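Local coordinates for vacuolar protein sorting 29 (Cryptosporidium parvum, PDB 2A22), which probably serves in retromer-type vesicular protein sorting, as a VPS29-family member built on a calcineurin-like phosphoesterase fold, at residues Y82-D87 with I116-G121; L125-P130 with G148-L153; C142-T147 with G160-N165. All coordinates share one frame; numbering follows the deposited sequence.

Contact 1. Residues Y82-D87 with I116-G121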
loop_
_atom_site.group_PDB
_atom_site.type_symbol
_atom_site.label_atom_id
_atom_site.label_comp_id
_atom_site.label_asym_id
_atom_site.label_seq_id
_atom_site.Cartn_x
_atom_site.Cartn_y
_atom_site.Cartn_z
ATOM N N TYR A 82 -6.978 4.630 4.547
ATOM C CA TYR A 82 -7.610 3.321 4.494
ATOM C C TYR A 82 -6.599 2.247 4.847
ATOM O O TYR A 82 -5.516 2.163 4.231
ATOM C CB TYR A 82 -8.174 3.066 3.077
ATOM C CG TYR A 82 -9.221 4.103 2.702
ATOM C CD1 TYR A 82 -10.555 3.858 2.953
ATOM C CD2 TYR A 82 -8.866 5.352 2.146
ATOM C CE1 TYR A 82 -11.534 4.789 2.664
ATOM C CE2 TYR A 82 -9.852 6.317 1.840
ATOM C CZ TYR A 82 -11.190 6.007 2.109
ATOM O OH TYR A 82 -12.229 6.885 1.847
ATOM N N ILE A 83 -6.959 1.409 5.817
ATOM C CA ILE A 83 -6.120 0.309 6.271
ATOM C C ILE A 83 -6.930 -0.950 6.244
ATOM O O ILE A 83 -8.057 -1.013 6.784
ATOM C CB ILE A 83 -5.597 0.554 7.705
ATOM C CG1 ILE A 83 -4.740 1.842 7.744
ATOM C CG2 ILE A 83 -4.829 -0.674 8.229
ATOM C CD1 ILE A 83 -4.421 2.401 9.177
ATOM N N VAL A 84 -6.387 -1.968 5.591
ATOM C CA VAL A 84 -7.053 -3.257 5.595
ATOM C C VAL A 84 -6.325 -4.218 6.545
ATOM O O VAL A 84 -5.150 -4.032 6.865
ATOM C CB VAL A 84 -7.209 -3.847 4.175
ATOM C CG1 VAL A 84 -8.148 -2.953 3.362
ATOM C CG2 VAL A 84 -5.826 -4.041 3.486
ATOM N N SER A 85 -7.049 -5.224 7.000
ATOM C CA SER A 85 -6.506 -6.261 7.869
ATOM C C SER A 85 -5.542 -7.223 7.152
ATOM O O SER A 85 -5.872 -7.788 6.101
ATOM C CB SER A 85 -7.675 -7.069 8.449
ATOM O OG SER A 85 -7.201 -7.809 9.551
ATOM N N GLY A 86 -4.362 -7.420 7.722
ATOM C CA GLY A 86 -3.445 -8.455 7.253
ATOM C C GLY A 86 -3.437 -9.685 8.142
ATOM O O GLY A 86 -4.137 -9.727 9.131
ATOM N N ASP A 87 -2.630 -10.684 7.795
ATOM C CA ASP A 87 -2.598 -11.962 8.527
ATOM C C ASP A 87 -1.887 -11.900 9.892
ATOM O O ASP A 87 -2.033 -12.796 10.687
ATOM C CB ASP A 87 -1.971 -13.076 7.669
ATOM C CG ASP A 87 -0.537 -12.783 7.269
ATOM O OD1 ASP A 87 -0.214 -11.659 6.843
ATOM O OD2 ASP A 87 0.298 -13.692 7.358
ATOM N N ILE A 116 -10.061 2.323 -6.992
ATOM C CA ILE A 116 -8.897 1.611 -6.504
ATOM C C ILE A 116 -9.280 0.534 -5.485
ATOM O O ILE A 116 -9.900 0.829 -4.444
ATOM C CB ILE A 116 -7.844 2.600 -5.953
ATOM C CG1 ILE A 116 -7.698 3.773 -6.949
ATOM C CG2 ILE A 116 -6.518 1.864 -5.658
ATOM C CD1 ILE A 116 -6.513 4.718 -6.718
ATOM N N GLY A 117 -8.895 -0.708 -5.785
ATOM C CA GLY A 117 -9.113 -1.827 -4.871
ATOM C C GLY A 117 -7.902 -2.003 -3.968
ATOM O O GLY A 117 -6.762 -1.858 -4.423
ATOM N N LEU A 118 -8.161 -2.305 -2.697
ATOM C CA LEU A 118 -7.131 -2.469 -1.660
ATOM C C LEU A 118 -7.433 -3.716 -0.810
ATOM O O LEU A 118 -8.537 -3.847 -0.270
ATOM C CB LEU A 118 -7.108 -1.253 -0.743
ATOM C CG LEU A 118 -6.152 -1.331 0.460
ATOM C CD1 LEU A 118 -4.707 -1.232 -0.036
ATOM C CD2 LEU A 118 -6.502 -0.185 1.423
ATOM N N MET A 119 -6.477 -4.642 -0.737
ATOM C CA MET A 119 -6.646 -5.832 0.072
ATOM C C MET A 119 -5.275 -6.393 0.446
ATOM O O MET A 119 -4.322 -6.148 -0.252
ATOM C CB MET A 119 -7.510 -6.875 -0.655
ATOM C CG MET A 119 -6.961 -7.350 -2.000
ATOM S SD MET A 119 -7.869 -8.780 -2.694
ATOM C CE MET A 119 -8.755 -9.318 -1.228
ATOM N N HIS A 120 -5.180 -7.136 1.547
ATOM C CA HIS A 120 -3.885 -7.615 1.992
ATOM C C HIS A 120 -3.171 -8.541 0.984
ATOM O O HIS A 120 -1.958 -8.425 0.787
ATOM C CB HIS A 120 -3.939 -8.232 3.407
ATOM C CG HIS A 120 -2.599 -8.684 3.890
ATOM N ND1 HIS A 120 -1.566 -7.800 4.135
ATOM C CD2 HIS A 120 -2.093 -9.924 4.088
ATOM C CE1 HIS A 120 -0.486 -8.480 4.487
ATOM N NE2 HIS A 120 -0.778 -9.771 4.462
ATOM N N GLY A 121 -3.908 -9.446 0.349
ATOM C CA GLY A 121 -3.316 -10.293 -0.687
ATOM C C GLY A 121 -3.153 -11.766 -0.360
ATOM O O GLY A 121 -2.919 -12.591 -1.250
HETATM O O HOH W 1 -7.074 -7.717 3.528
#
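His120 packs its CB and ring against the loop Ser85-Asp87. His120 CB lies 3.3 Å from the carbonyl oxygen of Ser85. His120 CG lies 3.5 Å from the CA of Gly86. Gly86 CA stands over one face of the His120 imidazole, offset toward the rim, in a CH-pi contact 3.6 Å from the ring centroid. The backbone N of Asp87 lies over the same face. CG is anti to the backbone N of His120 (chi1 -178°), which carries the ring out from strand 114-119 and beneath the glycine. ND1 is hydrogen-bonded to the carbonyl oxygen of Thr62. At the far end of the ring, His120 NE2 makes a weak bond to Asp87 OD1 at 3.1 Å. The N-H...O angle there is only 121°, and the carboxylate and ring planes are 31° apart. Asp87 OD1 has its stronger partner in Asn64 ND2. His149 ND1 is hydrogen-bonded to His120 NE2 and only weakly to Asp87 OD1. The two backbones are also joined by a water, which donates to Ser85 O and accepts from His120 N. Further back the contact is apolar. Val84 CG1 touches Leu118 CD2 at 3.8 Å, and the two side chains cross at a slant. Val84 CG2 packs on the backbone at 3.7 Å from His120 N. Tyr82 CB reaches Leu118 CD2 at 4.0 Å, while its ring leads away toward strand 106-111. Strands 81-83 and 114-119 belong to different sheets, so these apolar residues join the layers of the sandwich. The loops that follow bring Asp87 and His120 to the edge where calcineurin-like phosphoesterases hold their metals. With His149 they resemble such a site without metal, though this remains unconfirmed.

Contact 2. Residues L125-P130 with G148-L153; sequences LPWDDP and GHTHKL
Trp127 and His149 form the aromatic part of this contact. The edge of the His149 imidazole is turned toward the face of the indole in an edge-to-face pair. The planes are at 59°, and the centroid of the five-membered ring of Trp127 is 4.6 Å from that of His149. The leading atom is His149 NE2, 3.6 Å from Trp127 CE2. The other ring nitrogen, ND1, is taken up by His120 NE2. Trp127 NE1 bonds to Asn122 O, which ties down the rim of the indole.

The direct polar link is one short bond. Thr150 OG1 donates to Asp128 OD2 at 2.5 Å, and the two side chains come from opposite directions. The hydroxyl meets the carboxylate from above its plane, 37° out of it. At chi1 60°, OG1 lies between the backbone N and the carbonyl carbon of Thr150, while CG2 is left to touch Trp127 CB at 3.8 Å. The same OG1 weakly accepts from Lys152 N.

Waters add bridges on the carboxylate. One donates to Asp128 OD1 and to Gly148 O, each at 2.7 Å. Another donates to Lys152 O and, weakly, to Asp128 OD2.

The backbone presents Asp128 at a type II turn from Pro126 to Asp129, and Asp129 then N-caps helix 130-140. The facing segment begins with Gly-His-Thr-His, which matches the GHxH motif of calcineurin-like phosphoesterases. In that fold such a loop borders the metal site, and His149 belongs to a possible empty site here.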
loop_
_atom_site.group_PDB
_atom_site.type_symbol
_atom_site.label_atom_id
_atom_site.label_comp_id
_atom_site.label_asym_id
_atom_site.label_seq_id
_atom_site.Cartn_x
_atom_site.Cartn_y
_atom_site.Cartn_z
ATOM N N LEU A 125 -4.853 -16.559 -4.427
ATOM C CA LEU A 125 -4.279 -17.916 -4.482
ATOM C C LEU A 125 -4.052 -18.426 -5.901
ATOM O O LEU A 125 -4.991 -18.518 -6.686
ATOM C CB LEU A 125 -5.142 -18.887 -3.674
ATOM C CG LEU A 125 -5.401 -18.493 -2.207
ATOM C CD1 LEU A 125 -6.506 -19.347 -1.591
ATOM C CD2 LEU A 125 -4.107 -18.545 -1.363
ATOM N N PRO A 126 -2.794 -18.740 -6.251
ATOM C CA PRO A 126 -1.596 -18.598 -5.411
ATOM C C PRO A 126 -1.219 -17.130 -5.253
ATOM O O PRO A 126 -1.607 -16.296 -6.085
ATOM C CB PRO A 126 -0.497 -19.306 -6.210
ATOM C CG PRO A 126 -1.174 -19.937 -7.406
ATOM C CD PRO A 126 -2.485 -19.261 -7.596
ATOM N N TRP A 127 -0.463 -16.827 -4.199
ATOM C CA TRP A 127 -0.037 -15.462 -3.903
ATOM C C TRP A 127 0.675 -14.785 -5.069
ATOM O O TRP A 127 1.513 -15.397 -5.732
ATOM C CB TRP A 127 0.824 -15.447 -2.642
ATOM C CG TRP A 127 0.054 -15.861 -1.403
ATOM C CD1 TRP A 127 -1.241 -15.547 -1.100
ATOM C CD2 TRP A 127 0.538 -16.651 -0.310
ATOM N NE1 TRP A 127 -1.598 -16.093 0.110
ATOM C CE2 TRP A 127 -0.522 -16.766 0.626
ATOM C CE3 TRP A 127 1.761 -17.273 -0.030
ATOM C CZ2 TRP A 127 -0.396 -17.478 1.835
ATOM C CZ3 TRP A 127 1.893 -17.981 1.170
ATOM C CH2 TRP A 127 0.816 -18.071 2.092
ATOM N N ASP A 128 0.295 -13.534 -5.323
ATOM C CA ASP A 128 0.843 -12.714 -6.404
ATOM C C ASP A 128 0.617 -13.252 -7.816
ATOM O O ASP A 128 1.239 -12.769 -8.765
ATOM C CB ASP A 128 2.346 -12.429 -6.176
ATOM C CG ASP A 128 2.587 -11.188 -5.324
ATOM O OD1 ASP A 128 1.660 -10.357 -5.171
ATOM O OD2 ASP A 128 3.713 -11.040 -4.809
ATOM N N ASP A 129 -0.256 -14.247 -7.968
ATOM C CA ASP A 129 -0.525 -14.797 -9.303
ATOM C C ASP A 129 -1.324 -13.795 -10.140
ATOM O O ASP A 129 -2.449 -13.437 -9.776
ATOM C CB ASP A 129 -1.264 -16.137 -9.228
ATOM C CG ASP A 129 -1.560 -16.727 -10.619
ATOM O OD1 ASP A 129 -0.810 -17.626 -11.061
ATOM O OD2 ASP A 129 -2.529 -16.275 -11.275
ATOM N N PRO A 130 -0.755 -13.359 -11.276
ATOM C CA PRO A 130 -1.369 -12.313 -12.117
ATOM C C PRO A 130 -2.806 -12.645 -12.478
ATOM O O PRO A 130 -3.674 -11.757 -12.432
ATOM C CB PRO A 130 -0.485 -12.306 -13.360
ATOM C CG PRO A 130 0.839 -12.742 -12.847
ATOM C CD PRO A 130 0.523 -13.820 -11.846
ATOM N N GLY A 148 -0.642 -6.517 -0.826
ATOM C CA GLY A 148 0.674 -6.698 -0.207
ATOM C C GLY A 148 0.988 -8.160 0.050
ATOM O O GLY A 148 1.005 -8.994 -0.875
ATOM N N HIS A 149 1.249 -8.455 1.318
ATOM C CA HIS A 149 1.464 -9.805 1.833
ATOM C C HIS A 149 2.794 -10.483 1.497
ATOM O O HIS A 149 3.444 -11.052 2.366
ATOM C CB HIS A 149 0.276 -10.753 1.525
ATOM C CG HIS A 149 0.444 -12.099 2.148
ATOM N ND1 HIS A 149 0.378 -12.292 3.514
ATOM C CD2 HIS A 149 0.775 -13.299 1.612
ATOM C CE1 HIS A 149 0.622 -13.561 3.790
ATOM N NE2 HIS A 149 0.862 -14.194 2.654
ATOM N N THR A 150 3.207 -10.417 0.242
ATOM C CA THR A 150 4.354 -11.209 -0.226
ATOM C C THR A 150 5.732 -10.542 -0.070
ATOM O O THR A 150 6.766 -11.193 -0.279
ATOM C CB THR A 150 4.147 -11.557 -1.673
ATOM O OG1 THR A 150 4.044 -10.340 -2.429
ATOM C CG2 THR A 150 2.830 -12.351 -1.826
ATOM N N HIS A 151 5.746 -9.243 0.259
ATOM C CA HIS A 151 6.990 -8.421 0.295
ATOM C C HIS A 151 7.683 -8.264 -1.059
ATOM O O HIS A 151 8.854 -7.891 -1.118
ATOM C CB HIS A 151 8.012 -8.932 1.356
ATOM C CG HIS A 151 7.509 -8.864 2.774
ATOM N ND1 HIS A 151 8.356 -8.782 3.861
ATOM C CD2 HIS A 151 6.250 -8.857 3.277
ATOM C CE1 HIS A 151 7.641 -8.742 4.968
ATOM N NE2 HIS A 151 6.361 -8.785 4.643
ATOM N N LYS A 152 6.957 -8.514 -2.141
ATOM C CA LYS A 152 7.485 -8.334 -3.454
ATOM C C LYS A 152 6.957 -7.058 -4.070
ATOM O O LYS A 152 5.801 -6.995 -4.521
ATOM C CB LYS A 152 7.148 -9.509 -4.374
ATOM C CG LYS A 152 8.015 -9.470 -5.656
ATOM C CD LYS A 152 7.630 -10.516 -6.684
ATOM C CE LYS A 152 8.832 -10.735 -7.648
ATOM N NZ LYS A 152 8.556 -11.682 -8.784
ATOM N N LEU A 153 7.837 -6.064 -4.114
ATOM C CA LEU A 153 7.588 -4.801 -4.778
ATOM C C LEU A 153 7.290 -5.061 -6.252
ATOM O O LEU A 153 8.055 -5.751 -6.941
ATOM C CB LEU A 153 8.820 -3.915 -4.629
ATOM C CG LEU A 153 8.846 -2.429 -4.991
ATOM C CD1 LEU A 153 7.742 -1.627 -4.292
ATOM C CD2 LEU A 153 10.250 -1.898 -4.659
HETATM O O HOH W 2 -0.051 -9.389 -3.369
HETATM O O HOH W 3 4.175 -8.564 -5.994
#

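Contact 3. Residues C142-T147 with G160-N165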
loop_
_atom_site.group_PDB
_atom_site.type_symbol
_atom_site.label_atom_id
_atom_site.label_comp_id
_atom_site.label_asym_id
_atom_site.label_seq_id
_atom_site.Cartn_x
_atom_site.Cartn_y
_atom_site.Cartn_z
ATOM N N CYS A 142 -12.358 -2.824 -10.037
ATOM C CA CYS A 142 -11.509 -1.645 -9.875
ATOM C C CYS A 142 -10.608 -1.420 -11.098
ATOM O O CYS A 142 -10.403 -2.332 -11.896
ATOM C CB CYS A 142 -10.721 -1.723 -8.553
ATOM S SG CYS A 142 -9.678 -3.163 -8.426
ATOM N N ASP A 143 -10.123 -0.189 -11.266
ATOM C CA ASP A 143 -9.139 0.139 -12.303
ATOM C C ASP A 143 -7.715 -0.150 -11.859
ATOM O O ASP A 143 -6.858 -0.439 -12.674
ATOM C CB ASP A 143 -9.238 1.617 -12.674
ATOM C CG ASP A 143 -10.626 2.001 -13.077
ATOM O OD1 ASP A 143 -11.141 1.382 -14.020
ATOM O OD2 ASP A 143 -11.219 2.886 -12.439
ATOM N N ILE A 144 -7.460 -0.030 -10.558
ATOM C CA ILE A 144 -6.131 -0.264 -9.991
ATOM C C ILE A 144 -6.320 -1.133 -8.760
ATOM O O ILE A 144 -7.182 -0.860 -7.903
ATOM C CB ILE A 144 -5.402 1.064 -9.602
ATOM C CG1 ILE A 144 -5.290 2.025 -10.805
ATOM C CG2 ILE A 144 -4.013 0.764 -8.974
ATOM C CD1 ILE A 144 -4.833 3.474 -10.452
ATOM N N LEU A 145 -5.547 -2.201 -8.684
ATOM C CA LEU A 145 -5.594 -3.068 -7.509
ATOM C C LEU A 145 -4.289 -3.012 -6.706
ATOM O O LEU A 145 -3.197 -3.276 -7.237
ATOM C CB LEU A 145 -5.904 -4.507 -7.917
ATOM C CG LEU A 145 -5.945 -5.545 -6.792
ATOM C CD1 LEU A 145 -7.145 -5.303 -5.819
ATOM C CD2 LEU A 145 -6.018 -6.965 -7.362
ATOM N N VAL A 146 -4.425 -2.710 -5.411
ATOM C CA VAL A 146 -3.278 -2.636 -4.498
ATOM C C VAL A 146 -3.316 -3.763 -3.443
ATOM O O VAL A 146 -4.240 -3.844 -2.616
ATOM C CB VAL A 146 -3.234 -1.258 -3.806
ATOM C CG1 VAL A 146 -1.918 -1.095 -2.981
ATOM C CG2 VAL A 146 -3.380 -0.129 -4.860
ATOM N N THR A 147 -2.308 -4.624 -3.473
ATOM C CA THR A 147 -2.223 -5.735 -2.524
ATOM C C THR A 147 -0.800 -5.807 -1.946
ATOM O O THR A 147 0.140 -5.217 -2.506
ATOM C CB THR A 147 -2.567 -7.081 -3.206
ATOM O OG1 THR A 147 -1.561 -7.381 -4.185
ATOM C CG2 THR A 147 -3.943 -7.010 -3.903
ATOM N N GLY A 160 -5.253 -3.142 -19.504
ATOM C CA GLY A 160 -5.672 -1.805 -19.060
ATOM C C GLY A 160 -5.909 -1.607 -17.571
ATOM O O GLY A 160 -6.325 -0.538 -17.159
ATOM N N LYS A 161 -5.633 -2.621 -16.762
ATOM C CA LYS A 161 -5.740 -2.500 -15.298
ATOM C C LYS A 161 -4.339 -2.497 -14.687
ATOM O O LYS A 161 -3.409 -3.087 -15.250
ATOM C CB LYS A 161 -6.600 -3.644 -14.724
ATOM C CG LYS A 161 -8.001 -3.759 -15.401
ATOM C CD LYS A 161 -8.951 -2.678 -14.875
ATOM C CE LYS A 161 -10.051 -2.308 -15.864
ATOM N NZ LYS A 161 -10.445 -3.507 -16.631
ATOM N N LEU A 162 -4.188 -1.831 -13.545
ATOM C CA LEU A 162 -2.877 -1.668 -12.941
ATOM C C LEU A 162 -2.800 -2.410 -11.603
ATOM O O LEU A 162 -3.699 -2.268 -10.764
ATOM C CB LEU A 162 -2.567 -0.182 -12.800
ATOM C CG LEU A 162 -1.185 0.296 -12.342
ATOM C CD1 LEU A 162 -0.064 -0.126 -13.319
ATOM C CD2 LEU A 162 -1.192 1.811 -12.157
ATOM N N PHE A 163 -1.755 -3.230 -11.435
ATOM C CA PHE A 163 -1.548 -4.074 -10.235
ATOM C C PHE A 163 -0.284 -3.669 -9.494
ATOM O O PHE A 163 0.821 -3.747 -10.050
ATOM C CB PHE A 163 -1.476 -5.552 -10.623
ATOM C CG PHE A 163 -2.711 -6.041 -11.318
ATOM C CD1 PHE A 163 -3.756 -6.617 -10.590
ATOM C CD2 PHE A 163 -2.865 -5.867 -12.689
ATOM C CE1 PHE A 163 -4.939 -7.039 -11.230
ATOM C CE2 PHE A 163 -4.038 -6.284 -13.336
ATOM C CZ PHE A 163 -5.075 -6.868 -12.598
ATOM N N LEU A 164 -0.452 -3.189 -8.262
ATOM C CA LEU A 164 0.660 -2.627 -7.484
ATOM C C LEU A 164 0.815 -3.390 -6.169
ATOM O O LEU A 164 -0.187 -3.792 -5.553
ATOM C CB LEU A 164 0.397 -1.144 -7.204
ATOM C CG LEU A 164 -0.009 -0.297 -8.445
ATOM C CD1 LEU A 164 -0.427 1.085 -8.076
ATOM C CD2 LEU A 164 1.156 -0.213 -9.425
ATOM N N ASN A 165 2.060 -3.592 -5.753
ATOM C CA ASN A 165 2.367 -4.135 -4.427
ATOM C C ASN A 165 3.503 -3.278 -3.930
ATOM O O ASN A 165 4.562 -3.291 -4.535
ATOM C CB ASN A 165 2.784 -5.620 -4.505
ATOM C CG ASN A 165 3.083 -6.253 -3.139
ATOM O OD1 ASN A 165 3.532 -5.584 -2.198
ATOM N ND2 ASN A 165 2.860 -7.580 -3.043
HETATM O O HOH W 4 -1.313 -6.246 -6.769
#
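Ile144 and Leu162 lie side by side on one face of a parallel strand pair, pointing the same way. Ile144 CG1 is 4.0 Å from Leu162 CB. The other branch, CG2, is anti to the backbone N of Ile144 and turns to the next residue on that face. Ile144 CG2 meets Leu164 CD1 at 3.7 Å, with the two side chains crossing at an angle. These three residues pack on Met187 of the second sheet, and Leu164 also on Met185. Val146 points to this face too and packs on Ile116 and Leu118. Leu145 and Phe163 point to the opposite face. They also cross at a slant: Leu145 CD2 comes to the edge of the phenyl ring, near its plane, 4.0 Å from CD1 of Phe163. Phe156 stacks on this ring, and helix 130-140 covers this side of the sheet.

The axes of strands 144-147 and 161-165 run parallel, 15° apart. Leu162 N bonds to Asp143 O at 3.1 Å, and Leu145 N to Leu162 O at 2.8 Å. Leu164 N then bonds to Leu145 O, and Thr147 N to Leu164 O. This is the regular ladder of a parallel sheet.

The ends are more polar. Lys161 bends at chi2 (-77°) and lays its CD 3.3 Å from Cys142 O. Its NZ does not touch the carboxylate of Asp143, whose OD2 bonds to Lys115 N. At the other end a water donates to Thr147 OG1 and Leu164 O. Asn165 CG lies 3.2 Å from Thr147 O, while its OD1 accepts from Gly167 N. In chemical terms, backbone bonds fix the register, apolar groups fill both faces, and polar groups lie at both ends. At the C-terminal end Asn165 comes near, without touching, the possible, unconfirmed metal site.

The three contacts lie within one calcineurin-like phosphoesterase domain, their centres about 12 Å apart pairwise. Contact 1 closes before the others open. Contacts 2 and 3 interleave: 125-130, 142-147, 148-153, 160-165. Strands 114-119, 144-147 and 161-165 are successive neighbours in the five-strand sheet. Contact 3 lies within that sheet, whose strand 114-119 contact 1 packs against strand 81-83 of the six-strand sheet. Contact 2 is made by loops after strands 114-119 and 144-147. There the backbones of His120 and Gly148 are hydrogen-bonded, and Asn165 of contact 3 packs on Thr150. The sandwich thus gathers Asp87, His120 and His149 at one edge, a possible, unconfirmed metal site, as in related calcineurin-like phosphoesterases.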